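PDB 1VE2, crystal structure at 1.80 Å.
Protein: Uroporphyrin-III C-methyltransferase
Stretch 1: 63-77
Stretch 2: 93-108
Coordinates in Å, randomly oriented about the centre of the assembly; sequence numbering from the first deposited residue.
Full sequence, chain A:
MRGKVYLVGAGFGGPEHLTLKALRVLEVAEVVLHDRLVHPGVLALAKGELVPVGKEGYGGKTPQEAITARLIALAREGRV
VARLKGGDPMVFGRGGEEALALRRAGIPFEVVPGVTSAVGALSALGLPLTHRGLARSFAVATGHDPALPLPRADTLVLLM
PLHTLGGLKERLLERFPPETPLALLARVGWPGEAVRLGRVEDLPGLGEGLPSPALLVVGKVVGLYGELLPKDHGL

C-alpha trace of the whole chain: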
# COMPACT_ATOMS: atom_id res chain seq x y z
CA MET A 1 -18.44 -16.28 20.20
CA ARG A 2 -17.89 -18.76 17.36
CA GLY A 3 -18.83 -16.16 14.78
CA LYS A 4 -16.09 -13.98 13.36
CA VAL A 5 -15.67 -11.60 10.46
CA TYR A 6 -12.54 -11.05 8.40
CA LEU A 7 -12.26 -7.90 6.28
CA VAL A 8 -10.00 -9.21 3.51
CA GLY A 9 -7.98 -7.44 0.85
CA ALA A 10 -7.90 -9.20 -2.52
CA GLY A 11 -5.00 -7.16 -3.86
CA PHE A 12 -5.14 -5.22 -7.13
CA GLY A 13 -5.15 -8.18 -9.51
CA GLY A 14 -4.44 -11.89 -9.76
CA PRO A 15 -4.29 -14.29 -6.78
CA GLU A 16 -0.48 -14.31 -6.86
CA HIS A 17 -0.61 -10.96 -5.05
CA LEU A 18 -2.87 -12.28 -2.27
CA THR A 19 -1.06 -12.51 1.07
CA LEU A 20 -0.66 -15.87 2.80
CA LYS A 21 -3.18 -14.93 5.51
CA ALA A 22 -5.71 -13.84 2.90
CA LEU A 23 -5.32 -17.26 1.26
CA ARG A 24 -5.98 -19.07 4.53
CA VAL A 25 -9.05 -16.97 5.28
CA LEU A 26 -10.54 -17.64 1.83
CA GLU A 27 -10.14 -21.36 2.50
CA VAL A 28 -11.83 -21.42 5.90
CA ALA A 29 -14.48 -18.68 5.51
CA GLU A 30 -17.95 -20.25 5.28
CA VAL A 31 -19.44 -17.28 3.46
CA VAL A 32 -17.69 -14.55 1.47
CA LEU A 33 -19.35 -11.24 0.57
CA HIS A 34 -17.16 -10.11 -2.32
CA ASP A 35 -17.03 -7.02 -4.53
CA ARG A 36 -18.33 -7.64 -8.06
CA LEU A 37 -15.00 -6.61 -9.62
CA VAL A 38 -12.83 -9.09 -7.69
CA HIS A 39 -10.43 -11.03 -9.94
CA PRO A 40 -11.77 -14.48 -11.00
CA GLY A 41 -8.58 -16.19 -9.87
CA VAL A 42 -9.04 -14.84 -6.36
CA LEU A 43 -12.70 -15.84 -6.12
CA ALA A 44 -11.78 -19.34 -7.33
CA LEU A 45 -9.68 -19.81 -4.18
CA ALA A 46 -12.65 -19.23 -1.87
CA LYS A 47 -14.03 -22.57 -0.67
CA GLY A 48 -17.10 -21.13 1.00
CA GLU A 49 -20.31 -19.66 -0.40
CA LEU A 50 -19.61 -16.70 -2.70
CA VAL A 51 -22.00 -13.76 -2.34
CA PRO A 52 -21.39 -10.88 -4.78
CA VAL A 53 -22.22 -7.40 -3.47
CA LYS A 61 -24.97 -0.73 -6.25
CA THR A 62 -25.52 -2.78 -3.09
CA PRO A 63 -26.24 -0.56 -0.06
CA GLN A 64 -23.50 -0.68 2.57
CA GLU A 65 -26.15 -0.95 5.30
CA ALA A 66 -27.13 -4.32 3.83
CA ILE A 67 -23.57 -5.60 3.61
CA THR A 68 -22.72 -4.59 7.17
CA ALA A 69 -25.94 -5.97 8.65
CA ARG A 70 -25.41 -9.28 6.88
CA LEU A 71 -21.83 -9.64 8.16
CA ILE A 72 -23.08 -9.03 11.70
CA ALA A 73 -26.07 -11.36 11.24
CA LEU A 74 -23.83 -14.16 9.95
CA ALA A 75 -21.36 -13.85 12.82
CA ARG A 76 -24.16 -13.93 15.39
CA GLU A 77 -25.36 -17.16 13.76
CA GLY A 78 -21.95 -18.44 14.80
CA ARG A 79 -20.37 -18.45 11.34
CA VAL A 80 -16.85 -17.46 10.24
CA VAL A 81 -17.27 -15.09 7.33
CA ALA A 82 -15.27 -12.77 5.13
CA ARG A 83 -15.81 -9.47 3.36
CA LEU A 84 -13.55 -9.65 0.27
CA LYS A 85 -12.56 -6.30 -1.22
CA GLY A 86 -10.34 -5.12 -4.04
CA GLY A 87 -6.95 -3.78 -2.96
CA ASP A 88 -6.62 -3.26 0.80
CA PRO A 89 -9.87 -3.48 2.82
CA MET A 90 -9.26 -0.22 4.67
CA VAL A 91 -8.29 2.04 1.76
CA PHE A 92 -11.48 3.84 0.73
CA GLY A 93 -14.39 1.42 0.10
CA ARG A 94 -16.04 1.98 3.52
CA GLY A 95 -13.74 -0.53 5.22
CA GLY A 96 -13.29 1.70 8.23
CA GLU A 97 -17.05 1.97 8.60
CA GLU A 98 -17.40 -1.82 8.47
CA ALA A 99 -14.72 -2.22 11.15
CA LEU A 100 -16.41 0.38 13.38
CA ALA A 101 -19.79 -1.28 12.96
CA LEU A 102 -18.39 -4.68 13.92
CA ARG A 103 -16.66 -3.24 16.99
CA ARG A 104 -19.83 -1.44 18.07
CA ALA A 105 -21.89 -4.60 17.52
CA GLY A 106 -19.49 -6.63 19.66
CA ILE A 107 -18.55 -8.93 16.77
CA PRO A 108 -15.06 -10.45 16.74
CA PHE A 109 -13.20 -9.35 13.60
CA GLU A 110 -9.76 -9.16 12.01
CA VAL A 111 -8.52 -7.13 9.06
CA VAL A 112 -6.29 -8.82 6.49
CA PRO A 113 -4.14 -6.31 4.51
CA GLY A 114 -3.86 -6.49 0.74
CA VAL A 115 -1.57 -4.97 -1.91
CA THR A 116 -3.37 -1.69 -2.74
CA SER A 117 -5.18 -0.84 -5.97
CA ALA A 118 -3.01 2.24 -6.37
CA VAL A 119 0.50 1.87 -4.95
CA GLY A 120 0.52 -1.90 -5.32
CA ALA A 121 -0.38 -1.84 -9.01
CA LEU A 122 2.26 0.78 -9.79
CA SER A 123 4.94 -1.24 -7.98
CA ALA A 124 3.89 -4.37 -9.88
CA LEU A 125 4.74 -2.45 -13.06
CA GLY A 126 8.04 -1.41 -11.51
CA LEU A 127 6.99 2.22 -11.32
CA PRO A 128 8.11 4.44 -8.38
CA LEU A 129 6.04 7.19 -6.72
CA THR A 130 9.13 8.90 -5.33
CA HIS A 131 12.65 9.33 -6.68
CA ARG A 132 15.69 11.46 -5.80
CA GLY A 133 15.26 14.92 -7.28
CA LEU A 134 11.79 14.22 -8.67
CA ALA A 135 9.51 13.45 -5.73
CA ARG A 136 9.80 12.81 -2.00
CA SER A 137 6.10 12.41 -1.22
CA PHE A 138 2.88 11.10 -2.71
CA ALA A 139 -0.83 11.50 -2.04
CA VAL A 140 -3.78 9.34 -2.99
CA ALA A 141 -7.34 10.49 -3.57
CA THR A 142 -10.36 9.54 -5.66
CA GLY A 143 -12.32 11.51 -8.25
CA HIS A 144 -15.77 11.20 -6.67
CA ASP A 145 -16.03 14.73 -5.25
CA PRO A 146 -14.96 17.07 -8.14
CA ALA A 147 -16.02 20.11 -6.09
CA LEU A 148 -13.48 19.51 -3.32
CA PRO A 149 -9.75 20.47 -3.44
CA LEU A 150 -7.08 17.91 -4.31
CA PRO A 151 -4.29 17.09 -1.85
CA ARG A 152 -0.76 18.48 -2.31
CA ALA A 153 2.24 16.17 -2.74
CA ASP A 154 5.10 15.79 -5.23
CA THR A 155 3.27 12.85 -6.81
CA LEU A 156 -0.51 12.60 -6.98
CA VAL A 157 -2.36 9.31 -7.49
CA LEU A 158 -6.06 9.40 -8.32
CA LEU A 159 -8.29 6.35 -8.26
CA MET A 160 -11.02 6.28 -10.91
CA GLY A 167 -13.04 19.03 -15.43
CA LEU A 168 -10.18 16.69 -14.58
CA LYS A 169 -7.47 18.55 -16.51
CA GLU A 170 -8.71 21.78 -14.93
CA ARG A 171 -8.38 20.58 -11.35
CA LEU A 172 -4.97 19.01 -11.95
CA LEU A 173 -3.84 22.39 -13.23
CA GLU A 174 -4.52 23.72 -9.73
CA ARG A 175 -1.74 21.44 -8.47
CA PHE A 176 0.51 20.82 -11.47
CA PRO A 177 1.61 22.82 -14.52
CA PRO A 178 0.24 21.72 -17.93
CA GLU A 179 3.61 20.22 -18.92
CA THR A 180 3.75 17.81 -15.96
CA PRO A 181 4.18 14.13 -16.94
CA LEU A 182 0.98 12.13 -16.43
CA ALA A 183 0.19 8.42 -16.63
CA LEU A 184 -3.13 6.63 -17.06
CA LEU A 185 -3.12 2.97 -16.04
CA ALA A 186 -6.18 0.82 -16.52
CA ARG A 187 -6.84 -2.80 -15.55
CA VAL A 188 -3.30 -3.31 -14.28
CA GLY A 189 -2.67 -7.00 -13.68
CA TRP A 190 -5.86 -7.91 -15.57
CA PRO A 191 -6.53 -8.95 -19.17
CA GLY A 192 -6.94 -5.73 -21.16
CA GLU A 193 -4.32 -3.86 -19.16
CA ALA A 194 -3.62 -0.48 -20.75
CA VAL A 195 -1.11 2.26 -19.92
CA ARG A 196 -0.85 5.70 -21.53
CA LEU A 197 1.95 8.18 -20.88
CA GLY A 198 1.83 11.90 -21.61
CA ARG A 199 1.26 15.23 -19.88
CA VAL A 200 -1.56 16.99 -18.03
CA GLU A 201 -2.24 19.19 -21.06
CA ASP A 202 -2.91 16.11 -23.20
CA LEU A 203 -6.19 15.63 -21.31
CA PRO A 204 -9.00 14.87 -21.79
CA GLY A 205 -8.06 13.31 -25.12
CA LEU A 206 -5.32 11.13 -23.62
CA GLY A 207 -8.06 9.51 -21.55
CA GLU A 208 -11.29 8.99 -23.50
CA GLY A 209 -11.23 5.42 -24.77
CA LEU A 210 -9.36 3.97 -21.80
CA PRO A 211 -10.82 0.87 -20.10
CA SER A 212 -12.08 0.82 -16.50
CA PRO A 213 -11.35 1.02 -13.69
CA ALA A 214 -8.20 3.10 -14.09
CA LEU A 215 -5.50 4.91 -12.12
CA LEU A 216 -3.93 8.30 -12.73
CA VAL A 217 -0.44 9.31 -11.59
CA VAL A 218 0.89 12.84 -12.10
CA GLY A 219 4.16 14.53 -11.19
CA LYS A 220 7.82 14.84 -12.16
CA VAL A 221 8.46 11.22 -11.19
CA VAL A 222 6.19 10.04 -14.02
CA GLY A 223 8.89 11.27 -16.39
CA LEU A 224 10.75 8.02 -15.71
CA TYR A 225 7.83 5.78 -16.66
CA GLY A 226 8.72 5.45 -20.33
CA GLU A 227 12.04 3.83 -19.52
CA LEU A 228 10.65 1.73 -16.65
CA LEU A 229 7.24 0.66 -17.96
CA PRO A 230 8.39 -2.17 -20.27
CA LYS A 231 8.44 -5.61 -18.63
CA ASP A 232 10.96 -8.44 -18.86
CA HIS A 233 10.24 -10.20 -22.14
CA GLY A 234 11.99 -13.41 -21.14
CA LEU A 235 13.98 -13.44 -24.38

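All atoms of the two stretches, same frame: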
# COMPACT_ATOMS: atom_id res chain seq x y z
N PRO A 63 -26.35 -1.49 -1.18
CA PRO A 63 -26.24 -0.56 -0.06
C PRO A 63 -25.31 -1.12 1.02
O PRO A 63 -25.38 -2.30 1.36
CB PRO A 63 -27.68 -0.44 0.44
CG PRO A 63 -28.49 -0.71 -0.80
CD PRO A 63 -27.75 -1.87 -1.41
N GLN A 64 -24.44 -0.26 1.55
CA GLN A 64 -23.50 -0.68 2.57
C GLN A 64 -24.24 -1.18 3.81
O GLN A 64 -23.79 -2.11 4.48
CB GLN A 64 -22.59 0.48 2.96
CG GLN A 64 -21.51 0.10 3.99
CD GLN A 64 -20.57 -0.98 3.47
OE1 GLN A 64 -19.97 -0.84 2.40
NE2 GLN A 64 -20.45 -2.06 4.22
N GLU A 65 -25.38 -0.55 4.13
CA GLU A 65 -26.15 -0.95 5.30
C GLU A 65 -26.49 -2.44 5.23
O GLU A 65 -26.50 -3.13 6.25
CB GLU A 65 -27.46 -0.15 5.41
CG GLU A 65 -27.32 1.34 5.15
CD GLU A 65 -27.32 1.68 3.68
OE1 GLU A 65 -28.42 1.78 3.07
OE2 GLU A 65 -26.23 1.83 3.12
N ALA A 66 -26.78 -2.92 4.03
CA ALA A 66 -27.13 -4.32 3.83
C ALA A 66 -25.92 -5.23 4.04
O ALA A 66 -26.02 -6.29 4.68
CB ALA A 66 -27.70 -4.52 2.43
N ILE A 67 -24.79 -4.82 3.49
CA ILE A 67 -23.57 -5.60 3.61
C ILE A 67 -23.19 -5.71 5.08
O ILE A 67 -23.02 -6.81 5.61
CB ILE A 67 -22.41 -4.92 2.83
CG1 ILE A 67 -22.75 -4.89 1.34
CG2 ILE A 67 -21.10 -5.68 3.07
CD1 ILE A 67 -21.75 -4.11 0.50
N THR A 68 -23.08 -4.58 5.76
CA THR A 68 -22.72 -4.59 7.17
C THR A 68 -23.68 -5.41 8.04
O THR A 68 -23.24 -6.22 8.86
CB THR A 68 -22.63 -3.15 7.71
OG1 THR A 68 -21.56 -2.48 7.05
CG2 THR A 68 -22.40 -3.15 9.22
N ALA A 69 -24.98 -5.23 7.85
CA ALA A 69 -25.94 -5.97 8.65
C ALA A 69 -25.79 -7.47 8.43
O ALA A 69 -25.87 -8.26 9.37
CB ALA A 69 -27.37 -5.53 8.30
N ARG A 70 -25.55 -7.87 7.19
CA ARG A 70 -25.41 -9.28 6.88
C ARG A 70 -24.17 -9.89 7.54
O ARG A 70 -24.22 -11.01 8.05
CB ARG A 70 -25.37 -9.50 5.36
CG ARG A 70 -25.39 -10.96 4.94
CD ARG A 70 -26.47 -11.76 5.66
NE ARG A 70 -26.58 -13.12 5.15
CZ ARG A 70 -27.23 -14.11 5.77
NH1 ARG A 70 -27.82 -13.89 6.94
NH2 ARG A 70 -27.29 -15.32 5.22
N LEU A 71 -23.06 -9.15 7.53
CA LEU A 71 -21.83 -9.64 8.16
C LEU A 71 -22.10 -9.89 9.65
O LEU A 71 -21.73 -10.94 10.19
CB LEU A 71 -20.70 -8.60 8.00
CG LEU A 71 -20.19 -8.36 6.57
CD1 LEU A 71 -19.21 -7.19 6.56
CD2 LEU A 71 -19.53 -9.62 6.03
N ILE A 72 -22.74 -8.93 10.29
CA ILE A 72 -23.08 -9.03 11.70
C ILE A 72 -24.05 -10.19 11.92
O ILE A 72 -23.84 -11.01 12.81
CB ILE A 72 -23.70 -7.71 12.22
CG1 ILE A 72 -22.63 -6.61 12.21
CG2 ILE A 72 -24.26 -7.90 13.64
CD1 ILE A 72 -23.15 -5.21 12.49
N ALA A 73 -25.10 -10.28 11.10
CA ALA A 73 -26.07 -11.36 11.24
C ALA A 73 -25.38 -12.72 11.16
O ALA A 73 -25.59 -13.59 12.01
CB ALA A 73 -27.15 -11.25 10.16
N LEU A 74 -24.55 -12.90 10.14
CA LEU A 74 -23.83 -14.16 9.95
C LEU A 74 -22.96 -14.55 11.13
O LEU A 74 -22.94 -15.72 11.54
CB LEU A 74 -22.98 -14.09 8.68
CG LEU A 74 -23.78 -14.19 7.38
CD1 LEU A 74 -22.92 -13.77 6.20
CD2 LEU A 74 -24.29 -15.62 7.22
N ALA A 75 -22.23 -13.59 11.69
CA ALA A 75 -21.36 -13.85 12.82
C ALA A 75 -22.16 -14.25 14.06
O ALA A 75 -21.74 -15.10 14.86
CB ALA A 75 -20.50 -12.63 13.13
N ARG A 76 -23.32 -13.62 14.24
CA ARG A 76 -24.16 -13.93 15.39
C ARG A 76 -24.77 -15.32 15.26
O ARG A 76 -25.16 -15.93 16.26
CB ARG A 76 -25.22 -12.84 15.57
CG ARG A 76 -24.64 -11.56 16.16
CD ARG A 76 -25.64 -10.42 16.22
NE ARG A 76 -25.12 -9.31 17.03
CZ ARG A 76 -25.60 -8.08 17.01
NH1 ARG A 76 -26.63 -7.77 16.22
NH2 ARG A 76 -25.06 -7.14 17.77
N GLU A 77 -24.84 -15.82 14.03
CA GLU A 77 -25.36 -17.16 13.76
C GLU A 77 -24.26 -18.15 14.11
O GLU A 77 -24.47 -19.36 14.10
CB GLU A 77 -25.73 -17.31 12.28
CG GLU A 77 -27.09 -16.75 11.90
CD GLU A 77 -27.35 -16.82 10.41
OE1 GLU A 77 -26.89 -17.80 9.78
OE2 GLU A 77 -28.02 -15.91 9.87
N GLY A 93 -13.50 2.59 0.05
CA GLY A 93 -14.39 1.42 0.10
C GLY A 93 -15.10 1.09 1.41
O GLY A 93 -15.44 -0.07 1.66
N ARG A 94 -15.34 2.11 2.23
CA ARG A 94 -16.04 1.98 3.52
C ARG A 94 -15.54 0.90 4.48
O ARG A 94 -16.28 0.46 5.35
CB ARG A 94 -17.55 1.82 3.29
CG ARG A 94 -18.18 3.02 2.54
CD ARG A 94 -19.69 3.16 2.79
NE ARG A 94 -20.21 4.38 2.17
CZ ARG A 94 -20.43 4.53 0.87
NH1 ARG A 94 -20.89 5.69 0.40
NH2 ARG A 94 -20.20 3.53 0.03
N GLY A 95 -14.29 0.49 4.33
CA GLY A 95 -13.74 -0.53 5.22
C GLY A 95 -13.73 -0.08 6.66
O GLY A 95 -14.05 -0.84 7.57
N GLY A 96 -13.33 1.17 6.88
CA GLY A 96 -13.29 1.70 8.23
C GLY A 96 -14.67 1.71 8.86
O GLY A 96 -14.82 1.51 10.06
N GLU A 97 -15.70 1.96 8.05
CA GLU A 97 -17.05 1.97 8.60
C GLU A 97 -17.48 0.55 8.97
O GLU A 97 -18.20 0.35 9.96
CB GLU A 97 -18.02 2.57 7.60
CG GLU A 97 -17.83 4.05 7.38
CD GLU A 97 -18.86 4.61 6.44
OE1 GLU A 97 -18.47 5.27 5.47
OE2 GLU A 97 -20.06 4.36 6.67
N GLU A 98 -17.05 -0.44 8.19
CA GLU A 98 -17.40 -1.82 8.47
C GLU A 98 -16.73 -2.23 9.78
O GLU A 98 -17.36 -2.84 10.64
CB GLU A 98 -16.96 -2.74 7.33
CG GLU A 98 -17.74 -2.50 6.04
CD GLU A 98 -17.22 -3.29 4.85
OE1 GLU A 98 -15.98 -3.46 4.73
OE2 GLU A 98 -18.05 -3.74 4.02
N ALA A 99 -15.45 -1.89 9.93
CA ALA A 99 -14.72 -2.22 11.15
C ALA A 99 -15.40 -1.59 12.36
O ALA A 99 -15.59 -2.24 13.38
CB ALA A 99 -13.28 -1.72 11.06
N LEU A 100 -15.74 -0.30 12.27
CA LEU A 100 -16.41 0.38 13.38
C LEU A 100 -17.72 -0.29 13.74
O LEU A 100 -18.04 -0.47 14.92
CB LEU A 100 -16.70 1.84 13.02
CG LEU A 100 -15.68 2.90 13.41
CD1 LEU A 100 -16.19 4.26 12.93
CD2 LEU A 100 -15.49 2.90 14.94
N ALA A 101 -18.51 -0.64 12.72
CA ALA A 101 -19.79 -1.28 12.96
C ALA A 101 -19.62 -2.62 13.68
O ALA A 101 -20.39 -2.94 14.58
CB ALA A 101 -20.53 -1.48 11.64
N LEU A 102 -18.61 -3.38 13.29
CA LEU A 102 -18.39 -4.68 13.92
C LEU A 102 -18.00 -4.49 15.38
O LEU A 102 -18.50 -5.20 16.26
CB LEU A 102 -17.31 -5.46 13.16
CG LEU A 102 -17.69 -5.85 11.73
CD1 LEU A 102 -16.47 -6.38 11.00
CD2 LEU A 102 -18.80 -6.88 11.74
N ARG A 103 -17.10 -3.54 15.63
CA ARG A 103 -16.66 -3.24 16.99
C ARG A 103 -17.87 -2.85 17.84
O ARG A 103 -18.08 -3.38 18.92
CB ARG A 103 -15.65 -2.09 16.98
CG ARG A 103 -15.11 -1.71 18.36
CD ARG A 103 -13.70 -2.26 18.59
NE ARG A 103 -13.65 -3.72 18.55
CZ ARG A 103 -12.53 -4.43 18.50
NH1 ARG A 103 -11.35 -3.84 18.47
NH2 ARG A 103 -12.60 -5.76 18.47
N ARG A 104 -18.66 -1.91 17.33
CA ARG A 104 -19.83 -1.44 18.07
C ARG A 104 -20.90 -2.51 18.25
O ARG A 104 -21.70 -2.43 19.18
CB ARG A 104 -20.42 -0.21 17.37
CG ARG A 104 -19.51 1.01 17.52
CD ARG A 104 -19.85 2.16 16.57
NE ARG A 104 -18.94 3.29 16.80
CZ ARG A 104 -18.91 4.40 16.07
NH1 ARG A 104 -19.74 4.56 15.05
NH2 ARG A 104 -18.04 5.37 16.36
N ALA A 105 -20.90 -3.52 17.39
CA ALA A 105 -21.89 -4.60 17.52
C ALA A 105 -21.36 -5.72 18.41
O ALA A 105 -22.08 -6.68 18.71
CB ALA A 105 -22.26 -5.14 16.14
N GLY A 106 -20.10 -5.61 18.82
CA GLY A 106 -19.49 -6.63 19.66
C GLY A 106 -19.15 -7.90 18.91
O GLY A 106 -19.12 -8.99 19.49
N ILE A 107 -18.88 -7.78 17.61
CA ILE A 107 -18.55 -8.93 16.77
C ILE A 107 -17.04 -9.09 16.60
O ILE A 107 -16.35 -8.15 16.21
CB ILE A 107 -19.16 -8.77 15.35
CG1 ILE A 107 -20.68 -8.59 15.45
CG2 ILE A 107 -18.82 -9.98 14.50
CD1 ILE A 107 -21.39 -9.73 16.16
N PRO A 108 -16.51 -10.29 16.91
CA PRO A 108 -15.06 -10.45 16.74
C PRO A 108 -14.69 -10.29 15.27
O PRO A 108 -15.38 -10.80 14.39
CB PRO A 108 -14.82 -11.88 17.25
CG PRO A 108 -15.91 -12.06 18.27
CD PRO A 108 -17.11 -11.46 17.57
O HOH W 1 -17.75 -1.91 1.46
O HOH W 2 -20.14 0.53 0.21
O HOH W 3 -23.50 -9.70 19.04

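Two helices of one chain, 64-76 and 95-105, lie side by side and run in roughly the same direction, their axes 39° apart and 10.2 Å from each other at closest approach. The backbones come nearest where the CA atoms of Thr68 and Glu98 stand 6.1 Å apart; the CA atoms of Ile72 and Leu102, one turn further along each helix, are 6.8 Å apart. Small residues, Ala101 and Ala105 on one side and Ala75 on the other, line parts of the contact, and 583 Å² of surface is buried in all.

Stretch 2 enters with Gly93, whose positive phi is one that glycine adopts easily. Water 1 lies 3.0 Å from Gly93 O and 2.6 Å from Gln64 OE1, and so sits between the loop and the first turn of the other helix. Arg94, at the N-cap position, directs its CA-to-CB bond toward stretch 1; Arg94 CB lies 3.7 Å from Gln64 OE1. A second water bridges this pair, accepting from Arg94 NH2 at 3.0 Å and donating to Gln64 OE1 at 2.6 Å. Gly95 and Gly96 begin the helix without touching stretch 1.

Glu98 is the polar anchor. Its CA-to-CB bond points sideways, but the end of the side chain comes nearer, and Gln64 NE2 donates to Glu98 OE2 at 2.9 Å with an angle of 150°. Gln64 NE2 also donates to Thr68 OG1 at 3.1 Å. Gln64 thus uses its amide NH2 group within its own helix and across the interface, while its carbonyl oxygen faces two waters. The carboxylate is buried, which makes such a partner valuable; Ile67 CG2 lies against the carboxylate, 3.7 Å from Glu98 OE2, and both carboxylate oxygens have further hydrogen bonds elsewhere in the structure.

One turn on, the chemistry becomes apolar. Ala101 points toward stretch 1, and Ala101 CB meets Thr68 CG2 at 3.5 Å, a methyl-to-methyl contact. Leu102 CD2 extends to within 3.9 Å of Ile72 CG1. Ile72 CD1 also lies 3.8 Å from Ala105 CB, so this one side chain touches Leu102 and, about a turn later, Ala105.

At Ala105 a polar contact returns. Ala105 O lies near the plane of the Arg76 guanidinium, at its edge, and accepts a hydrogen bond from Arg76 NH2 at 3.2 Å. Water 3 supplements this bond, accepting from Arg76 NE at 2.6 Å and donating weakly to Ala105 O at 3.4 Å. Gly106 then leaves helical geometry with positive phi in a Schellman motif, in which Gly106 N bonds to Arg103 O at 3.0 Å and Ile107 N to Leu102 O at 2.9 Å.

This turn brings Ile107 toward stretch 1. Ile107 CG2 packs on Ala75 CB at 3.4 Å, Ile107 CG1 lies 4.1 Å from Ile72 CG2, and Ile107 CD1 reaches 3.7 Å from Arg76 CG, covering the aliphatic part of that arginine. Pro108 makes no contact with stretch 1.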